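Local coordinates for tryptophan synthase alpha chain (Aquifex aeolicus, PDB 2EKC), which probably cleaves indoleglycerol phosphate to indole and glyceraldehyde 3-phosphate, as the alpha subunit of the tetrameric tryptophan synthase, at residues K17-Y22 against N251-L256; K38-L41 against I47-I50; V209-G214 against R222-F227. All blocks are in the same frame, centred on the assembly; numbering follows the deposited sequence. Where two conformers were deposited one is given.

From the N terminus, the chain lays down strand 18-24, where Leu-19 and Ser-21 of segment 17-22 meet helix 246-258 only at the far end of the sequence. Interaction 1 therefore closes a loop of more than 200 residues, and the other two contacts fall within it. Interaction 2 soon follows, folding helix 30-42 back on strand 47-51 across a short turn. Interaction 3 comes much later, setting residues 222-227 against strand 209-212. Interactions 2 and 3 follow one another without crossing. All three join outer helices to the same eight-stranded barrel; strands 18-24 and 47-51 are neighbours in it, so interactions 1 and 2 touch directly.

Interaction 1: K17-Y22 against N251-L256; sequences KALVSY and NLVKEL
Leu-19 and Val-253 form the apolar centre of this buried contact. CD2 of Leu-19 lies 3.6 Å from CG1 of Val-253, and their side chains cross obliquely. The CG of Leu-19 stands anti to the backbone N (chi1 167°), which sends its branch out from the strand to the helix. Leu-19 CD2 also reaches Val-253 O at 3.8 Å and, more loosely, Leu-256 CB at 4.3 Å, so one methyl meets two successive turns of the helix. Leu-256 also rests on Val-233 of the neighbouring strand.

This is the closure of a TIM barrel: the first strand, 18-24, is covered by the last helix, 246-258. The short axes are 10.0 Å apart and run nearly antiparallel, at 153°, as expected for a helix returning over a parallel sheet.

No hydrogen bond joins the two segments; their polar atoms find partners elsewhere. Ser-21 turns toward the helix, but its OG comes only to 4.5 Å from Val-253 CG2; this buried hydroxyl is satisfied by a hydrogen bond with Thr-45 OG1. Just before the strand, Lys-17 O accepts a hydrogen bond from NZ of Lys-257, on the same helix.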
loop_
_atom_site.group_PDB
_atom_site.type_symbol
_atom_site.label_atom_id
_atom_site.label_comp_id
_atom_site.label_asym_id
_atom_site.label_seq_id
_atom_site.Cartn_x
_atom_site.Cartn_y
_atom_site.Cartn_z
ATOM N N LYS A 17 9.412 0.095 12.747
ATOM C CA LYS A 17 8.158 0.561 12.178
ATOM C C LYS A 17 8.223 0.021 10.754
ATOM O O LYS A 17 9.316 -0.187 10.215
ATOM C CB LYS A 17 8.087 2.089 12.152
ATOM C CG LYS A 17 8.311 2.749 13.503
ATOM C CD LYS A 17 7.400 2.181 14.574
ATOM C CE LYS A 17 7.655 2.865 15.909
ATOM N NZ LYS A 17 6.899 2.221 17.012
ATOM N N ALA A 18 7.069 -0.208 10.145
ATOM C CA ALA A 18 7.034 -0.755 8.796
ATOM C C ALA A 18 7.253 0.273 7.698
ATOM O O ALA A 18 6.827 1.420 7.811
ATOM C CB ALA A 18 5.701 -1.461 8.561
ATOM N N LEU A 19 7.945 -0.145 6.644
ATOM C CA LEU A 19 8.146 0.710 5.483
ATOM C C LEU A 19 7.273 0.072 4.411
ATOM O O LEU A 19 7.472 -1.093 4.052
ATOM C CB LEU A 19 9.598 0.714 5.004
ATOM C CG LEU A 19 9.752 1.361 3.614
ATOM C CD1 LEU A 19 9.187 2.779 3.632
ATOM C CD2 LEU A 19 11.210 1.375 3.194
ATOM N N VAL A 20 6.286 0.820 3.935
ATOM C CA VAL A 20 5.384 0.336 2.897
ATOM C C VAL A 20 5.800 1.031 1.605
ATOM O O VAL A 20 5.719 2.253 1.512
ATOM C CB VAL A 20 3.923 0.703 3.232
ATOM C CG1 VAL A 20 2.993 0.196 2.154
ATOM C CG2 VAL A 20 3.540 0.120 4.580
ATOM N N SER A 21 6.260 0.259 0.622
ATOM C CA SER A 21 6.705 0.828 -0.648
ATOM C C SER A 21 5.677 0.614 -1.746
ATOM O O SER A 21 5.149 -0.489 -1.926
ATOM C CB SER A 21 8.045 0.216 -1.065
ATOM O OG SER A 21 9.024 0.452 -0.070
ATOM N N TYR A 22 5.414 1.680 -2.489
ATOM C CA TYR A 22 4.433 1.661 -3.558
ATOM C C TYR A 22 5.077 1.928 -4.916
ATOM O O TYR A 22 5.724 2.959 -5.119
ATOM C CB TYR A 22 3.356 2.707 -3.217
ATOM C CG TYR A 22 2.273 2.968 -4.243
ATOM C CD1 TYR A 22 1.791 1.958 -5.075
ATOM C CD2 TYR A 22 1.694 4.237 -4.344
ATOM C CE1 TYR A 22 0.759 2.208 -5.989
ATOM C CE2 TYR A 22 0.663 4.496 -5.248
ATOM C CZ TYR A 22 0.203 3.480 -6.068
ATOM O OH TYR A 22 -0.805 3.748 -6.969
ATOM N N ASN A 251 18.972 2.607 -2.563
ATOM C CA ASN A 251 19.631 3.425 -1.552
ATOM C C ASN A 251 18.610 4.221 -0.752
ATOM O O ASN A 251 18.735 4.355 0.466
ATOM C CB ASN A 251 20.630 4.395 -2.194
ATOM C CG ASN A 251 21.865 3.696 -2.732
ATOM O OD1 ASN A 251 22.225 2.609 -2.277
ATOM N ND2 ASN A 251 22.534 4.329 -3.689
ATOM N N LEU A 252 17.603 4.753 -1.438
ATOM C CA LEU A 252 16.562 5.537 -0.781
ATOM C C LEU A 252 15.744 4.681 0.184
ATOM O O LEU A 252 15.428 5.110 1.293
ATOM C CB LEU A 252 15.637 6.176 -1.822
ATOM C CG LEU A 252 14.449 6.985 -1.282
ATOM C CD1 LEU A 252 14.947 8.121 -0.394
ATOM C CD2 LEU A 252 13.635 7.538 -2.448
ATOM N N VAL A 253 15.404 3.468 -0.239
ATOM C CA VAL A 253 14.630 2.564 0.610
ATOM C C VAL A 253 15.443 2.188 1.848
ATOM O O VAL A 253 14.903 2.088 2.951
ATOM C CB VAL A 253 14.239 1.278 -0.154
ATOM C CG1 VAL A 253 13.687 0.231 0.817
ATOM C CG2 VAL A 253 13.201 1.605 -1.219
ATOM N N LYS A 254 16.742 1.987 1.659
ATOM C CA LYS A 254 17.621 1.631 2.763
ATOM C C LYS A 254 17.666 2.766 3.779
ATOM O O LYS A 254 17.622 2.534 4.985
ATOM C CB LYS A 254 19.030 1.338 2.240
ATOM C CG LYS A 254 20.008 0.886 3.309
ATOM C CD LYS A 254 21.292 0.340 2.691
ATOM C CE LYS A 254 22.044 1.414 1.923
ATOM N NZ LYS A 254 23.283 0.887 1.281
ATOM N N GLU A 255 17.747 3.996 3.282
ATOM C CA GLU A 255 17.795 5.170 4.142
ATOM C C GLU A 255 16.480 5.401 4.891
ATOM O O GLU A 255 16.483 5.717 6.081
ATOM C CB GLU A 255 18.159 6.403 3.313
ATOM C CG GLU A 255 18.072 7.707 4.076
ATOM C CD GLU A 255 18.914 8.795 3.452
ATOM O OE1 GLU A 255 18.845 8.965 2.214
ATOM O OE2 GLU A 255 19.642 9.482 4.201
ATOM N N LEU A 256 15.358 5.252 4.192
ATOM C CA LEU A 256 14.051 5.432 4.816
ATOM C C LEU A 256 13.886 4.434 5.957
ATOM O O LEU A 256 13.431 4.783 7.046
ATOM C CB LEU A 256 12.938 5.220 3.787
ATOM C CG LEU A 256 12.852 6.238 2.649
ATOM C CD1 LEU A 256 11.765 5.825 1.661
ATOM C CD2 LEU A 256 12.554 7.616 3.229
#

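Interaction 2: K38-L41 against I47-I50; sequences KEVL and ILEI
Leu-48 points from its strand at helix 30-42 and meets two consecutive helix residues: CD1 is the methyl nearest Val-40, CD2 the one nearest Leu-41. Leu-48 CD1 lies 4.1 Å from Val-40 CG2, while Leu-48 CD2 lies 4.4 Å from Leu-41 CD2. The fork is presented this way because CG lies opposite the backbone N, beside the carbonyl carbon (chi1 -173°), extending the side chain off the sheet. The contact is entirely apolar.

Leu-41 leaves its helix at a slant to the strand, and the outer part of the side chain then leans in toward Leu-48. Both methyls of Leu-41 come about equally close to Leu-48 CD2. Val-40, by contrast, aims its CB at the strand. With chi1 at -53°, its CG2 is held between the backbone N and the carbonyl carbon, and it is this methyl that faces Leu-48. The valine and leucine side chains cross at about a right angle.

The flanking strand residues Ile-47 and Glu-49 pack on Val-20 of strand 18-24 instead; Glu-49 is a predicted proton acceptor, and the Leu-48 cluster is away from the active site. Within the barrel, helix 30-42 is the crossover between strands 18-24 and 47-51. Val-40 is flanked by Leu-249 and Val-253 of helix 246-258, and Leu-41 and Leu-48 both touch Leu-88 of helix 78-91, so the contact lies between the two adjoining outer helices.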
loop_
_atom_site.group_PDB
_atom_site.type_symbol
_atom_site.label_atom_id
_atom_site.label_comp_id
_atom_site.label_asym_id
_atom_site.label_seq_id
_atom_site.Cartn_x
_atom_site.Cartn_y
_atom_site.Cartn_z
ATOM N N LYS A 38 11.917 -5.633 -7.083
ATOM C CA LYS A 38 12.905 -6.496 -6.450
ATOM C C LYS A 38 13.887 -5.685 -5.603
ATOM O O LYS A 38 14.269 -6.100 -4.509
ATOM C CB LYS A 38 13.659 -7.293 -7.517
ATOM C CG LYS A 38 12.799 -8.349 -8.200
ATOM C CD LYS A 38 13.569 -9.079 -9.285
ATOM C CE LYS A 38 12.775 -10.258 -9.825
ATOM N NZ LYS A 38 13.493 -10.946 -10.934
ATOM N N GLU A 39 14.269 -4.517 -6.106
ATOM C CA GLU A 39 15.213 -3.657 -5.409
ATOM C C GLU A 39 14.668 -3.148 -4.076
ATOM O O GLU A 39 15.369 -3.193 -3.062
ATOM C CB GLU A 39 15.590 -2.472 -6.298
ATOM C CG GLU A 39 16.736 -1.624 -5.770
ATOM C CD GLU A 39 18.044 -2.396 -5.704
ATOM O OE1 GLU A 39 18.230 -3.310 -6.531
ATOM O OE2 GLU A 39 18.890 -2.081 -4.840
ATOM N N VAL A 40 13.423 -2.672 -4.062
ATOM C CA VAL A 40 12.863 -2.158 -2.813
ATOM C C VAL A 40 12.648 -3.277 -1.798
ATOM O O VAL A 40 12.737 -3.053 -0.591
ATOM C CB VAL A 40 11.531 -1.366 -3.034
ATOM C CG1 VAL A 40 11.742 -0.289 -4.096
ATOM C CG2 VAL A 40 10.390 -2.302 -3.412
ATOM N N LEU A 41 12.391 -4.485 -2.282
ATOM C CA LEU A 41 12.195 -5.618 -1.384
ATOM C C LEU A 41 13.529 -6.031 -0.768
ATOM O O LEU A 41 13.610 -6.322 0.426
ATOM C CB LEU A 41 11.585 -6.800 -2.141
ATOM C CG LEU A 41 10.131 -6.601 -2.588
ATOM C CD1 LEU A 41 9.739 -7.690 -3.561
ATOM C CD2 LEU A 41 9.214 -6.596 -1.372
ATOM N N ILE A 47 6.203 -4.035 3.641
ATOM C CA ILE A 47 4.899 -4.279 3.034
ATOM C C ILE A 47 4.921 -3.643 1.657
ATOM O O ILE A 47 5.310 -2.482 1.506
ATOM C CB ILE A 47 3.765 -3.643 3.865
ATOM C CG1 ILE A 47 3.691 -4.311 5.239
ATOM C CG2 ILE A 47 2.428 -3.781 3.123
ATOM C CD1 ILE A 47 2.720 -3.638 6.191
ATOM N N LEU A 48 4.500 -4.400 0.655
ATOM C CA LEU A 48 4.506 -3.903 -0.710
ATOM C C LEU A 48 3.129 -3.502 -1.216
ATOM O O LEU A 48 2.151 -4.210 -0.989
ATOM C CB LEU A 48 5.087 -4.978 -1.635
ATOM C CG LEU A 48 5.338 -4.593 -3.090
ATOM C CD1 LEU A 48 6.447 -3.547 -3.139
ATOM C CD2 LEU A 48 5.728 -5.825 -3.895
ATOM N N GLU A 49 3.050 -2.348 -1.878
ATOM C CA GLU A 49 1.796 -1.910 -2.477
ATOM C C GLU A 49 2.045 -2.028 -3.979
ATOM O O GLU A 49 2.947 -1.379 -4.522
ATOM C CB GLU A 49 1.455 -0.459 -2.138
ATOM C CG GLU A 49 1.284 -0.156 -0.665
ATOM C CD GLU A 49 0.628 1.197 -0.441
ATOM O OE1 GLU A 49 0.882 2.117 -1.245
ATOM O OE2 GLU A 49 -0.135 1.341 0.539
ATOM N N ILE A 50 1.251 -2.861 -4.638
ATOM C CA ILE A 50 1.386 -3.103 -6.070
ATOM C C ILE A 50 0.361 -2.296 -6.854
ATOM O O ILE A 50 -0.841 -2.526 -6.726
ATOM C CB ILE A 50 1.193 -4.611 -6.370
ATOM C CG1 ILE A 50 2.182 -5.432 -5.529
ATOM C CG2 ILE A 50 1.384 -4.879 -7.857
ATOM C CD1 ILE A 50 2.070 -6.963 -5.716
#

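Interaction 3: V209-G214 against R222-F227; sequences VVVGFG and REIGSF
Val-211 and Ile-224 meet through branches set by their first torsions: the valine's CG1 is turned to the far side of CB from the backbone N (chi1 173°), and in the isoleucine, with chi1 at -61°, CG2 takes that position. Ile-224 CG2 thereby comes over the fork of Val-211, 3.7 Å from its CB and 3.9 Å from its CG1. Both residues point at one another from their backbones, and each has more surface buried by the contact than Phe-227.

Phe-227, three residues on from Ile-224, adds a second apolar contact. Its chi1 of 64° folds the ring back toward Ile-224, whose O lies 3.5 Å above the ring plane, over its centre. Ile-224 O also accepts Phe-227 N at 3.0 Å, which helps fix the turn. From the strand, CG2 of Val-211 approaches CE1 of the Phe-227 ring at 4.3 Å, obliquely. The ring is also packed by Ile-194 and Lys-195 of helix 192-204.

At the same turn, the hydroxyl of Ser-226 is bonded to Glu-223 O, though the modelled closeness of the two is doubtful.

Val-210 points away from the helix and touches Tyr-175 and Val-232 of the flanking strands, while Val-211 faces outward. Ile-224 also reaches Val-231, so the helix bridges strands 209-212 and 230-233. This is the helix-to-sheet packing on the outside of the barrel in a beta-alpha-beta crossover, the repeating element of the TIM barrel.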
loop_
_atom_site.group_PDB
_atom_site.type_symbol
_atom_site.label_atom_id
_atom_site.label_comp_id
_atom_site.label_asym_id
_atom_site.label_seq_id
_atom_site.Cartn_x
_atom_site.Cartn_y
_atom_site.Cartn_z
ATOM N N VAL A 209 -1.484 1.076 12.284
ATOM C CA VAL A 209 -1.858 2.111 11.338
ATOM C C VAL A 209 -0.633 2.648 10.620
ATOM O O VAL A 209 0.392 2.910 11.245
ATOM C CB VAL A 209 -2.599 3.280 12.050
ATOM C CG1 VAL A 209 -1.748 3.839 13.187
ATOM C CG2 VAL A 209 -2.926 4.383 11.047
ATOM N N VAL A 210 -0.734 2.778 9.299
ATOM C CA VAL A 210 0.358 3.316 8.500
ATOM C C VAL A 210 -0.097 4.669 7.957
ATOM O O VAL A 210 -1.282 4.873 7.680
ATOM C CB VAL A 210 0.752 2.370 7.325
ATOM C CG1 VAL A 210 1.307 1.061 7.876
ATOM C CG2 VAL A 210 -0.440 2.103 6.431
ATOM N N VAL A 211 0.843 5.595 7.827
ATOM C CA VAL A 211 0.535 6.937 7.351
ATOM C C VAL A 211 1.309 7.253 6.079
ATOM O O VAL A 211 2.512 7.010 5.998
ATOM C CB VAL A 211 0.874 7.978 8.440
ATOM C CG1 VAL A 211 0.724 9.389 7.901
ATOM C CG2 VAL A 211 -0.039 7.768 9.638
ATOM N N GLY A 212 0.614 7.803 5.092
ATOM C CA GLY A 212 1.267 8.124 3.839
ATOM C C GLY A 212 1.082 9.544 3.347
ATOM O O GLY A 212 0.466 10.380 4.010
ATOM N N PHE A 213 1.625 9.789 2.158
ATOM C CA PHE A 213 1.593 11.079 1.478
ATOM C C PHE A 213 2.624 12.045 2.037
ATOM O O PHE A 213 2.616 12.359 3.227
ATOM C CB PHE A 213 0.214 11.739 1.562
ATOM C CG PHE A 213 0.128 13.028 0.789
ATOM C CD1 PHE A 213 0.017 13.016 -0.598
ATOM C CD2 PHE A 213 0.234 14.254 1.440
ATOM C CE1 PHE A 213 0.016 14.206 -1.327
ATOM C CE2 PHE A 213 0.235 15.449 0.721
ATOM C CZ PHE A 213 0.127 15.423 -0.666
ATOM N N GLY A 214 3.515 12.509 1.168
ATOM C CA GLY A 214 4.528 13.458 1.586
ATOM C C GLY A 214 5.773 12.884 2.232
ATOM O O GLY A 214 6.470 13.591 2.956
ATOM N N ARG A 222 11.311 8.993 10.120
ATOM C CA ARG A 222 11.572 9.063 11.555
ATOM C C ARG A 222 10.451 9.812 12.277
ATOM O O ARG A 222 9.937 9.343 13.290
ATOM C CB ARG A 222 12.917 9.760 11.798
ATOM C CG ARG A 222 13.246 9.987 13.271
ATOM C CD ARG A 222 13.373 8.675 14.032
ATOM N NE ARG A 222 14.573 7.930 13.658
ATOM C CZ ARG A 222 14.843 6.696 14.072
ATOM N NH1 ARG A 222 13.997 6.063 14.876
ATOM N NH2 ARG A 222 15.957 6.093 13.686
ATOM N N GLU A 223 10.070 10.971 11.748
ATOM C CA GLU A 223 9.014 11.777 12.352
ATOM C C GLU A 223 7.650 11.086 12.360
ATOM O O GLU A 223 6.990 11.019 13.397
ATOM C CB GLU A 223 8.905 13.121 11.630
ATOM C CG GLU A 223 10.190 13.933 11.670
ATOM C CD GLU A 223 10.070 15.266 10.953
ATOM O OE1 GLU A 223 9.791 15.268 9.732
ATOM O OE2 GLU A 223 10.258 16.310 11.613
ATOM N N ILE A 224 7.219 10.585 11.207
ATOM C CA ILE A 224 5.928 9.909 11.129
ATOM C C ILE A 224 5.967 8.597 11.901
ATOM O O ILE A 224 5.015 8.246 12.598
ATOM C CB ILE A 224 5.542 9.613 9.673
ATOM C CG1 ILE A 224 5.425 10.928 8.902
ATOM C CG2 ILE A 224 4.227 8.845 9.631
ATOM C CD1 ILE A 224 5.226 10.757 7.425
ATOM N N GLY A 225 7.078 7.881 11.767
ATOM C CA GLY A 225 7.239 6.617 12.457
ATOM C C GLY A 225 7.237 6.766 13.965
ATOM O O GLY A 225 7.073 5.781 14.690
ATOM N N SER A 226 7.417 7.992 14.446
ATOM C CA SER A 226 7.429 8.240 15.883
ATOM C C SER A 226 6.033 8.067 16.472
ATOM O O SER A 226 5.893 7.835 17.673
ATOM C CB SER A 226 7.933 9.654 16.192
ATOM O OG SER A 226 6.943 10.622 15.887
ATOM N N PHE A 227 5.004 8.185 15.636
ATOM C CA PHE A 227 3.635 8.031 16.123
ATOM C C PHE A 227 2.782 7.011 15.361
ATOM O O PHE A 227 1.717 6.617 15.832
ATOM C CB PHE A 227 2.925 9.399 16.176
ATOM C CG PHE A 227 2.736 10.057 14.836
ATOM C CD1 PHE A 227 1.672 9.704 14.013
ATOM C CD2 PHE A 227 3.606 11.057 14.412
ATOM C CE1 PHE A 227 1.476 10.340 12.793
ATOM C CE2 PHE A 227 3.419 11.695 13.194
ATOM C CZ PHE A 227 2.352 11.338 12.384
#